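Local coordinates for signal transduction protein TRAP (Staphylococcus aureus, PDB 4AE5), which probably acts in staphylococcal signal transduction, its phosphorylated form leading to agr activation, RNAIII synthesis and expression of toxin and biofilm genes, at residues Q28-F38 against F158-K166; Y53-E61 against E84-R95. All blocks are in the same frame, centred on the assembly; numbering follows the deposited sequence.

Interaction 1 of 2, residues Q28-F38 against F158-K166; sequences QFSASDTSVIF and FERYLYPIK. With FMT (formic acid), chain E.
Leu162 is the bump that fills this seam of the closed antiparallel beta barrel, where the hairpin of strands 27-30 and 35-41 meets strand 158-164. Its CG is turned anti to the carbonyl carbon (chi1 -49°) and spreads the two methyls within one hollow: Leu162 CD2 reaches Val36 CG2 at 3.8 Å, while CD1 touches the Phe38 ring. Leu162 CB packs on Phe29 CB at 3.7 Å, the two side chains at about a right angle. A leucine, forked at CG, suits a hollow with walls on several sides.

Ser30 and Tyr163 join the strands as a hydrogen-bonded pair, Ser30 N to Tyr163 O at 2.9 Å and Tyr163 N back to Ser30 O. The slim methyl of Ala31, its CB, lets Arg160 CD pass at 3.7 Å, and Ile165 lays CD1 against the backbone of Phe29 and Ser30. A water bridges Gln28 O and Ile165 N.

At the hairpin turn Asp33 receives Arg160 side-on, its carboxylate only 15° from the guanidinium plane. In this salt bridge Asp33 OD1 takes Arg160 NE at 2.9 Å and Asp33 OD2 takes Arg160 NH2, each through its syn lone pair. The remaining nitrogen, Arg160 NH1, donates to O2 of a formic acid at 2.8 Å.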
loop_
_atom_site.group_PDB
_atom_site.type_symbol
_atom_site.label_atom_id
_atom_site.label_comp_id
_atom_site.label_asym_id
_atom_site.label_seq_id
_atom_site.Cartn_x
_atom_site.Cartn_y
_atom_site.Cartn_z
ATOM N N GLN A 28 0.066 -3.859 -11.942
ATOM C CA GLN A 28 0.859 -2.692 -12.406
ATOM C C GLN A 28 -0.035 -1.453 -12.493
ATOM O O GLN A 28 -1.220 -1.576 -12.904
ATOM C CB GLN A 28 1.447 -2.982 -13.819
ATOM C CG GLN A 28 2.260 -1.776 -14.293
ATOM C CD GLN A 28 2.954 -1.960 -15.640
ATOM O OE1 GLN A 28 2.615 -2.864 -16.426
ATOM N NE2 GLN A 28 3.876 -1.023 -15.933
ATOM N N PHE A 29 0.474 -0.283 -12.045
ATOM C CA PHE A 29 -0.293 0.956 -12.065
ATOM C C PHE A 29 0.536 2.162 -12.418
ATOM O O PHE A 29 1.757 2.110 -12.328
ATOM C CB PHE A 29 -0.901 1.265 -10.679
ATOM C CG PHE A 29 -1.710 0.129 -10.131
ATOM C CD1 PHE A 29 -1.079 -0.937 -9.464
ATOM C CD2 PHE A 29 -3.078 0.125 -10.261
ATOM C CE1 PHE A 29 -1.811 -2.027 -8.991
ATOM C CE2 PHE A 29 -3.833 -0.950 -9.748
ATOM C CZ PHE A 29 -3.191 -2.045 -9.147
ATOM N N SER A 30 -0.175 3.243 -12.799
ATOM C CA SER A 30 0.444 4.542 -13.158
ATOM C C SER A 30 0.358 5.515 -11.976
ATOM O O SER A 30 -0.747 5.704 -11.418
ATOM C CB SER A 30 -0.200 5.134 -14.428
ATOM O OG SER A 30 0.599 6.250 -14.818
ATOM N N ALA A 31 1.514 6.031 -11.532
ATOM C CA ALA A 31 1.577 7.034 -10.449
ATOM C C ALA A 31 1.995 8.305 -11.154
ATOM O O ALA A 31 2.355 8.265 -12.340
ATOM C CB ALA A 31 2.591 6.641 -9.320
ATOM N N SER A 32 1.955 9.440 -10.468
ATOM C CA SER A 32 2.226 10.705 -11.175
ATOM C C SER A 32 3.689 10.878 -11.407
ATOM O O SER A 32 4.103 11.644 -12.304
ATOM C CB SER A 32 1.676 11.902 -10.374
ATOM O OG SER A 32 2.248 11.920 -9.087
ATOM N N ASP A 33 4.502 10.136 -10.656
ATOM C CA ASP A 33 5.975 10.275 -10.736
ATOM C C ASP A 33 6.737 9.062 -11.260
ATOM O O ASP A 33 7.946 9.146 -11.443
ATOM C CB ASP A 33 6.576 10.663 -9.347
ATOM C CG ASP A 33 6.373 9.552 -8.265
ATOM O OD1 ASP A 33 5.265 9.041 -8.075
ATOM O OD2 ASP A 33 7.330 9.245 -7.550
ATOM N N THR A 34 6.035 7.962 -11.526
ATOM C CA THR A 34 6.663 6.719 -11.950
ATOM C C THR A 34 5.595 5.662 -12.253
ATOM O O THR A 34 4.475 5.748 -11.748
ATOM C CB THR A 34 7.568 6.188 -10.776
ATOM O OG1 THR A 34 8.200 4.959 -11.167
ATOM C CG2 THR A 34 6.773 5.952 -9.487
ATOM N N SER A 35 5.928 4.623 -12.999
ATOM C CA SER A 35 5.060 3.430 -13.000
ATOM C C SER A 35 5.391 2.545 -11.771
ATOM O O SER A 35 6.521 2.568 -11.294
ATOM C CB SER A 35 5.270 2.652 -14.312
ATOM O OG SER A 35 4.384 1.530 -14.317
ATOM N N VAL A 36 4.447 1.724 -11.306
ATOM C CA VAL A 36 4.642 0.923 -10.108
ATOM C C VAL A 36 4.129 -0.521 -10.399
ATOM O O VAL A 36 3.063 -0.700 -11.021
ATOM C CB VAL A 36 3.772 1.548 -8.948
ATOM C CG1 VAL A 36 3.834 0.695 -7.698
ATOM C CG2 VAL A 36 4.229 2.950 -8.621
ATOM N N ILE A 37 4.856 -1.548 -9.934
ATOM C CA ILE A 37 4.333 -2.906 -9.991
ATOM C C ILE A 37 4.525 -3.644 -8.621
ATOM O O ILE A 37 5.554 -3.421 -7.918
ATOM C CB ILE A 37 4.922 -3.669 -11.209
ATOM C CG1 ILE A 37 4.077 -4.919 -11.568
ATOM C CG2 ILE A 37 6.361 -4.092 -10.925
ATOM C CD1 ILE A 37 4.428 -5.481 -12.933
ATOM N N PHE A 38 3.568 -4.515 -8.259
ATOM C CA PHE A 38 3.738 -5.334 -6.998
ATOM C C PHE A 38 3.128 -6.737 -7.105
ATOM O O PHE A 38 2.253 -6.970 -7.970
ATOM C CB PHE A 38 3.233 -4.585 -5.744
ATOM C CG PHE A 38 1.752 -4.231 -5.759
ATOM C CD1 PHE A 38 0.783 -5.161 -5.350
ATOM C CD2 PHE A 38 1.308 -2.949 -6.151
ATOM C CE1 PHE A 38 -0.603 -4.842 -5.387
ATOM C CE2 PHE A 38 -0.052 -2.622 -6.170
ATOM C CZ PHE A 38 -1.014 -3.549 -5.799
ATOM N N PHE A 158 3.957 10.814 3.153
ATOM C CA PHE A 158 3.264 11.229 1.933
ATOM C C PHE A 158 2.461 10.088 1.332
ATOM O O PHE A 158 2.616 8.906 1.742
ATOM C CB PHE A 158 4.287 11.780 0.878
ATOM C CG PHE A 158 4.893 10.716 0.009
ATOM C CD1 PHE A 158 5.887 9.887 0.501
ATOM C CD2 PHE A 158 4.494 10.576 -1.328
ATOM C CE1 PHE A 158 6.423 8.895 -0.297
ATOM C CE2 PHE A 158 5.041 9.607 -2.131
ATOM C CZ PHE A 158 6.004 8.761 -1.609
ATOM N N GLU A 159 1.630 10.457 0.362
ATOM C CA GLU A 159 0.734 9.564 -0.385
ATOM C C GLU A 159 1.229 9.451 -1.834
ATOM O O GLU A 159 1.544 10.473 -2.474
ATOM C CB GLU A 159 -0.673 10.182 -0.398
ATOM C CG GLU A 159 -1.359 10.054 0.963
ATOM C CD GLU A 159 -2.816 10.467 0.918
ATOM O OE1 GLU A 159 -3.178 11.201 -0.005
ATOM O OE2 GLU A 159 -3.609 10.069 1.818
ATOM N N ARG A 160 1.357 8.236 -2.332
ATOM C CA ARG A 160 1.499 8.038 -3.774
ATOM C C ARG A 160 0.237 7.454 -4.340
ATOM O O ARG A 160 -0.134 6.273 -4.041
ATOM C CB ARG A 160 2.662 7.070 -4.077
ATOM C CG ARG A 160 2.841 6.896 -5.613
ATOM C CD ARG A 160 4.161 6.216 -6.029
ATOM N NE ARG A 160 5.376 7.077 -5.936
ATOM C CZ ARG A 160 6.355 6.843 -5.061
ATOM N NH1 ARG A 160 6.285 5.752 -4.236
ATOM N NH2 ARG A 160 7.425 7.636 -5.024
ATOM N N TYR A 161 -0.435 8.196 -5.211
ATOM C CA TYR A 161 -1.666 7.626 -5.855
ATOM C C TYR A 161 -1.300 6.687 -7.028
ATOM O O TYR A 161 -0.403 7.000 -7.803
ATOM C CB TYR A 161 -2.573 8.728 -6.400
ATOM C CG TYR A 161 -3.359 9.532 -5.391
ATOM C CD1 TYR A 161 -3.216 9.352 -4.011
ATOM C CD2 TYR A 161 -4.272 10.518 -5.847
ATOM C CE1 TYR A 161 -3.992 10.095 -3.096
ATOM C CE2 TYR A 161 -5.010 11.290 -4.959
ATOM C CZ TYR A 161 -4.887 11.076 -3.598
ATOM O OH TYR A 161 -5.645 11.844 -2.732
ATOM N N LEU A 162 -1.981 5.544 -7.126
ATOM C CA LEU A 162 -1.786 4.477 -8.141
ATOM C C LEU A 162 -3.073 4.320 -8.944
ATOM O O LEU A 162 -4.128 3.889 -8.415
ATOM C CB LEU A 162 -1.422 3.119 -7.490
ATOM C CG LEU A 162 -0.317 3.049 -6.449
ATOM C CD1 LEU A 162 0.032 1.572 -6.083
ATOM C CD2 LEU A 162 1.003 3.661 -6.843
ATOM N N TYR A 163 -3.027 4.739 -10.211
ATOM C CA TYR A 163 -4.180 4.612 -11.128
ATOM C C TYR A 163 -4.103 3.357 -12.027
ATOM O O TYR A 163 -3.013 2.954 -12.435
ATOM C CB TYR A 163 -4.332 5.868 -12.047
ATOM C CG TYR A 163 -4.484 7.177 -11.314
ATOM C CD1 TYR A 163 -3.383 7.812 -10.818
ATOM C CD2 TYR A 163 -5.732 7.757 -11.100
ATOM C CE1 TYR A 163 -3.475 8.989 -10.106
ATOM C CE2 TYR A 163 -5.834 8.953 -10.400
ATOM C CZ TYR A 163 -4.681 9.542 -9.888
ATOM O OH TYR A 163 -4.724 10.785 -9.241
ATOM N N PRO A 164 -5.256 2.720 -12.339
ATOM C CA PRO A 164 -5.216 1.559 -13.254
ATOM C C PRO A 164 -4.753 1.936 -14.624
ATOM O O PRO A 164 -4.983 3.100 -15.083
ATOM C CB PRO A 164 -6.697 1.152 -13.397
ATOM C CG PRO A 164 -7.338 1.666 -12.160
ATOM C CD PRO A 164 -6.657 3.007 -11.924
ATOM N N ILE A 165 -4.127 0.989 -15.302
ATOM C CA ILE A 165 -3.577 1.257 -16.631
ATOM C C ILE A 165 -4.724 1.105 -17.644
ATOM O O ILE A 165 -5.471 0.104 -17.601
ATOM C CB ILE A 165 -2.481 0.245 -17.064
ATOM C CG1 ILE A 165 -1.422 -0.029 -15.978
ATOM C CG2 ILE A 165 -1.882 0.694 -18.389
ATOM C CD1 ILE A 165 -0.526 1.156 -15.742
ATOM N N LYS A 166 -4.817 2.080 -18.546
ATOM C CA LYS A 166 -5.718 2.076 -19.697
ATOM C C LYS A 166 -4.981 1.536 -20.923
ATOM O O LYS A 166 -5.119 0.357 -21.250
ATOM C CB LYS A 166 -6.210 3.494 -19.985
HETATM C C FMT E . 3.748 2.512 -3.829
HETATM O O1 FMT E . 3.964 1.495 -3.128
HETATM O O2 FMT E . 4.762 3.390 -4.003
HETATM O O HOH W 1 -3.846 -1.398 -13.704
#

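Interaction 2 of 2, residues Y53-E61 against E84-R95; sequences YEVIKEIGE and EKKLISVDDNFR
The carbonyl oxygen of Ile88, at the end of helix 80-88, accepts the ammonium of Lys57 at 3.0 Å from NZ, the donor tilted 17° from the carbonyl plane. Lysine suits this place because its long chain spans the gap between strand and helix, and its positive charge probably complements the electronegative C-terminal end of the helix. With CG anti to the backbone N (chi1 -170°) the chain reaches out from the strand, then bends at chi3. On the way Lys57 CE rests against Ile88 CD1 at 3.5 Å. Asp92 OD1 lies farther from Lys57 NZ and makes a long salt bridge of 3.9 Å.

The other oxygen of Asp92 is held more closely: OD2 takes Arg95 NH2 at 2.8 Å, in the guanidinium plane and nearly in line with its own C-O bond. Thus Asp92 links Lys57 and Arg95 in one salt-bridge network. The bond helps to fix the guanidinium, one face of which lies on Ile59, with CG2 over the centre and CG1 3.6 Å from Arg95 NH2. A branched isoleucine offers that flat group a broad apolar bed; Ile59 CD1 meets Phe94 CE1 at 4.0 Å.

At the other end Ile56 CG2 meets Ile88 CG1 at 3.9 Å, the two side chains at about a right angle. Nearby, Glu84 brings its carboxylate past Ile56, but its polar partners are Tyr114 and Arg107. A classic beta bulge sets Ile56 and Lys57 together opposite Leu105 of neighbouring strand 100-108. Two successive residues can thereby turn toward the helical segment, which falls in the part of the chain assigned to the ABM family, an arrangement belonging to a bulged barrel strand covered on its outer side by a helix and the loop that follows.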
loop_
_atom_site.group_PDB
_atom_site.type_symbol
_atom_site.label_atom_id
_atom_site.label_comp_id
_atom_site.label_asym_id
_atom_site.label_seq_id
_atom_site.Cartn_x
_atom_site.Cartn_y
_atom_site.Cartn_z
ATOM N N TYR A 53 8.152 -5.867 2.114
ATOM C CA TYR A 53 7.314 -5.675 3.344
ATOM C C TYR A 53 6.686 -6.988 3.768
ATOM O O TYR A 53 6.305 -7.794 2.886
ATOM C CB TYR A 53 6.173 -4.687 3.086
ATOM C CG TYR A 53 6.662 -3.375 2.691
ATOM C CD1 TYR A 53 6.967 -3.142 1.376
ATOM C CD2 TYR A 53 6.788 -2.343 3.626
ATOM C CE1 TYR A 53 7.482 -1.953 0.984
ATOM C CE2 TYR A 53 7.315 -1.116 3.247
ATOM C CZ TYR A 53 7.648 -0.941 1.920
ATOM O OH TYR A 53 8.088 0.249 1.426
ATOM N N GLU A 54 6.584 -7.226 5.087
ATOM C CA GLU A 54 5.713 -8.274 5.592
ATOM C C GLU A 54 4.287 -7.748 5.662
ATOM O O GLU A 54 4.082 -6.582 6.040
ATOM C CB GLU A 54 6.108 -8.650 6.998
ATOM C CG GLU A 54 7.327 -9.523 7.144
ATOM C CD GLU A 54 7.391 -10.110 8.552
ATOM O OE1 GLU A 54 6.411 -10.786 8.961
ATOM O OE2 GLU A 54 8.384 -9.854 9.261
ATOM N N VAL A 55 3.321 -8.592 5.280
ATOM C CA VAL A 55 1.887 -8.266 5.400
ATOM C C VAL A 55 1.406 -8.518 6.853
ATOM O O VAL A 55 1.320 -9.697 7.325
ATOM C CB VAL A 55 1.051 -9.084 4.421
ATOM C CG1 VAL A 55 -0.427 -8.724 4.623
ATOM C CG2 VAL A 55 1.498 -8.768 3.001
ATOM N N ILE A 56 1.168 -7.429 7.582
ATOM C CA ILE A 56 0.765 -7.476 9.022
ATOM C C ILE A 56 -0.745 -7.709 9.146
ATOM O O ILE A 56 -1.226 -8.503 10.010
ATOM C CB ILE A 56 1.097 -6.124 9.724
ATOM C CG1 ILE A 56 2.582 -5.776 9.594
ATOM C CG2 ILE A 56 0.720 -6.134 11.208
ATOM C CD1 ILE A 56 3.419 -7.026 9.899
ATOM N N LYS A 57 -1.507 -6.991 8.296
ATOM C CA LYS A 57 -2.950 -7.157 8.231
ATOM C C LYS A 57 -3.429 -6.894 6.809
ATOM O O LYS A 57 -2.842 -6.056 6.111
ATOM C CB LYS A 57 -3.666 -6.175 9.192
ATOM C CG LYS A 57 -5.158 -6.538 9.297
ATOM C CD LYS A 57 -6.084 -5.542 9.939
ATOM C CE LYS A 57 -5.649 -5.119 11.316
ATOM N NZ LYS A 57 -6.908 -4.590 11.938
ATOM N N GLU A 58 -4.523 -7.576 6.428
ATOM C CA GLU A 58 -5.118 -7.465 5.101
ATOM C C GLU A 58 -6.657 -7.651 5.162
ATOM O O GLU A 58 -7.206 -8.382 6.048
ATOM C CB GLU A 58 -4.498 -8.514 4.164
ATOM C CG GLU A 58 -4.599 -9.953 4.706
ATOM C CD GLU A 58 -3.954 -10.973 3.758
ATOM O OE1 GLU A 58 -4.467 -11.173 2.636
ATOM O OE2 GLU A 58 -2.913 -11.577 4.115
ATOM N N ILE A 59 -7.336 -6.966 4.241
ATOM C CA ILE A 59 -8.743 -7.169 3.962
ATOM C C ILE A 59 -8.859 -7.115 2.437
ATOM O O ILE A 59 -8.323 -6.184 1.795
ATOM C CB ILE A 59 -9.584 -6.007 4.571
ATOM C CG1 ILE A 59 -9.390 -5.899 6.091
ATOM C CG2 ILE A 59 -11.001 -6.002 4.024
ATOM C CD1 ILE A 59 -9.835 -4.574 6.679
ATOM N N GLY A 60 -9.569 -8.051 1.830
ATOM C CA GLY A 60 -9.889 -7.915 0.382
ATOM C C GLY A 60 -8.770 -8.317 -0.602
ATOM O O GLY A 60 -7.590 -8.504 -0.218
ATOM N N GLU A 61 -9.124 -8.443 -1.862
ATOM C CA GLU A 61 -8.162 -8.863 -2.884
ATOM C C GLU A 61 -7.729 -7.701 -3.752
ATOM O O GLU A 61 -8.496 -6.756 -3.960
ATOM C CB GLU A 61 -8.754 -9.970 -3.768
ATOM C CG GLU A 61 -9.306 -11.126 -2.950
ATOM C CD GLU A 61 -8.237 -12.150 -2.617
ATOM O OE1 GLU A 61 -7.769 -12.837 -3.561
ATOM O OE2 GLU A 61 -7.880 -12.285 -1.421
ATOM N N GLU A 84 3.155 0.179 14.994
ATOM C CA GLU A 84 2.534 -1.042 14.530
ATOM C C GLU A 84 1.275 -1.454 15.346
ATOM O O GLU A 84 0.235 -1.693 14.781
ATOM C CB GLU A 84 3.559 -2.182 14.498
ATOM C CG GLU A 84 3.088 -3.352 13.719
ATOM C CD GLU A 84 4.143 -4.423 13.576
ATOM O OE1 GLU A 84 5.342 -4.108 13.275
ATOM O OE2 GLU A 84 3.727 -5.571 13.861
ATOM N N LYS A 85 1.387 -1.573 16.670
ATOM C CA LYS A 85 0.239 -1.928 17.513
ATOM C C LYS A 85 -0.979 -0.966 17.377
ATOM O O LYS A 85 -2.179 -1.354 17.365
ATOM C CB LYS A 85 0.698 -1.923 18.959
ATOM C CG LYS A 85 -0.316 -2.536 19.891
ATOM C CD LYS A 85 0.214 -2.705 21.325
ATOM C CE LYS A 85 -1.005 -2.661 22.238
ATOM N NZ LYS A 85 -1.216 -1.300 22.827
ATOM N N LYS A 86 -0.652 0.313 17.281
ATOM C CA LYS A 86 -1.661 1.255 17.057
ATOM C C LYS A 86 -2.428 1.000 15.756
ATOM O O LYS A 86 -3.648 1.028 15.795
ATOM C CB LYS A 86 -1.071 2.638 17.063
ATOM C CG LYS A 86 -2.037 3.693 16.587
ATOM C CD LYS A 86 -2.107 4.776 17.607
ATOM C CE LYS A 86 -2.852 4.277 18.823
ATOM N NZ LYS A 86 -4.226 4.806 18.965
ATOM N N LEU A 87 -1.704 0.835 14.639
ATOM C CA LEU A 87 -2.299 0.701 13.293
ATOM C C LEU A 87 -3.135 -0.619 13.312
ATOM O O LEU A 87 -4.321 -0.631 13.009
ATOM C CB LEU A 87 -1.194 0.735 12.221
ATOM C CG LEU A 87 -0.674 2.194 11.984
ATOM C CD1 LEU A 87 0.460 2.246 10.959
ATOM C CD2 LEU A 87 -1.815 3.099 11.485
ATOM N N ILE A 88 -2.537 -1.674 13.825
ATOM C CA ILE A 88 -3.302 -2.912 14.212
ATOM C C ILE A 88 -4.686 -2.776 14.872
ATOM O O ILE A 88 -5.671 -3.408 14.436
ATOM C CB ILE A 88 -2.300 -3.859 14.954
ATOM C CG1 ILE A 88 -1.562 -4.502 13.848
ATOM C CG2 ILE A 88 -2.960 -4.986 15.717
ATOM C CD1 ILE A 88 -2.569 -5.265 13.040
ATOM N N SER A 89 -4.780 -1.957 15.910
ATOM C CA SER A 89 -5.977 -1.821 16.666
ATOM C C SER A 89 -7.049 -0.893 16.064
ATOM O O SER A 89 -8.079 -0.760 16.667
ATOM C CB SER A 89 -5.648 -1.442 18.117
ATOM O OG SER A 89 -5.061 -2.556 18.812
ATOM N N VAL A 90 -6.828 -0.307 14.904
ATOM C CA VAL A 90 -7.848 0.576 14.337
ATOM C C VAL A 90 -9.139 -0.116 13.970
ATOM O O VAL A 90 -9.095 -1.144 13.367
ATOM C CB VAL A 90 -7.353 1.309 13.081
ATOM C CG1 VAL A 90 -8.480 2.085 12.467
ATOM C CG2 VAL A 90 -6.213 2.216 13.420
ATOM N N ASP A 91 -10.258 0.493 14.319
ATOM C CA ASP A 91 -11.574 -0.043 14.045
ATOM C C ASP A 91 -11.745 -0.344 12.580
ATOM O O ASP A 91 -11.600 0.489 11.775
ATOM C CB ASP A 91 -12.715 0.883 14.515
ATOM C CG ASP A 91 -14.088 0.186 14.567
ATOM O OD1 ASP A 91 -14.282 -0.875 13.989
ATOM O OD2 ASP A 91 -14.996 0.738 15.176
ATOM N N ASP A 92 -12.052 -1.580 12.297
ATOM C CA ASP A 92 -12.286 -2.088 10.987
ATOM C C ASP A 92 -13.438 -1.478 10.193
ATOM O O ASP A 92 -13.656 -1.905 9.089
ATOM C CB ASP A 92 -12.567 -3.605 11.075
ATOM C CG ASP A 92 -11.491 -4.385 10.473
ATOM O OD1 ASP A 92 -10.433 -3.827 10.515
ATOM O OD2 ASP A 92 -11.651 -5.504 9.952
ATOM N N ASN A 93 -14.163 -0.541 10.756
ATOM C CA ASN A 93 -15.440 -0.100 10.180
ATOM C C ASN A 93 -15.335 0.554 8.801
ATOM O O ASN A 93 -16.270 0.562 8.062
ATOM C CB ASN A 93 -16.190 0.831 11.104
ATOM C CG ASN A 93 -17.575 1.168 10.602
ATOM O OD1 ASN A 93 -18.286 0.321 10.126
ATOM N ND2 ASN A 93 -17.948 2.407 10.704
ATOM N N PHE A 94 -14.157 1.078 8.515
ATOM C CA PHE A 94 -13.836 1.657 7.230
ATOM C C PHE A 94 -14.083 0.706 6.088
ATOM O O PHE A 94 -14.338 1.108 5.021
ATOM C CB PHE A 94 -12.414 2.224 7.207
ATOM C CG PHE A 94 -11.319 1.221 7.416
ATOM C CD1 PHE A 94 -10.959 0.358 6.427
ATOM C CD2 PHE A 94 -10.595 1.191 8.593
ATOM C CE1 PHE A 94 -9.942 -0.540 6.597
ATOM C CE2 PHE A 94 -9.556 0.299 8.770
ATOM C CZ PHE A 94 -9.235 -0.567 7.767
ATOM N N ARG A 95 -14.035 -0.580 6.384
ATOM C CA ARG A 95 -14.325 -1.581 5.382
ATOM C C ARG A 95 -15.736 -1.452 4.779
ATOM O O ARG A 95 -16.003 -1.920 3.673
ATOM C CB ARG A 95 -14.193 -2.927 6.057
ATOM C CG ARG A 95 -14.588 -4.124 5.238
ATOM C CD ARG A 95 -15.006 -5.252 6.232
ATOM N NE ARG A 95 -13.887 -5.708 7.061
ATOM C CZ ARG A 95 -13.310 -6.932 6.995
ATOM N NH1 ARG A 95 -13.698 -7.859 6.114
ATOM N NH2 ARG A 95 -12.314 -7.224 7.827
#

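How the interactions relate
Both interactions reach the same closed antiparallel sheet, on opposite sides of the chain's centre: their centres lie 22 Å apart and their nearest atoms about 8 Å, so they do not touch. Strand 35-41 of interaction 1 is followed in the chain by strand 51-59 of interaction 2. Interaction 1 joins neighbouring barrel strands across distant sequence, whereas interaction 2 packs a helix and its following loop on a strand. The formic acid, probably from the crystallisation liquor, belongs to the first contact; Tyr8, Lys115 and Tyr117 also form hydrogen bonds with it. The histidines that are probably phosphorylated, His66, His79 and His154, are outside all four segments; His154 is not modelled, and none carries phosphate here.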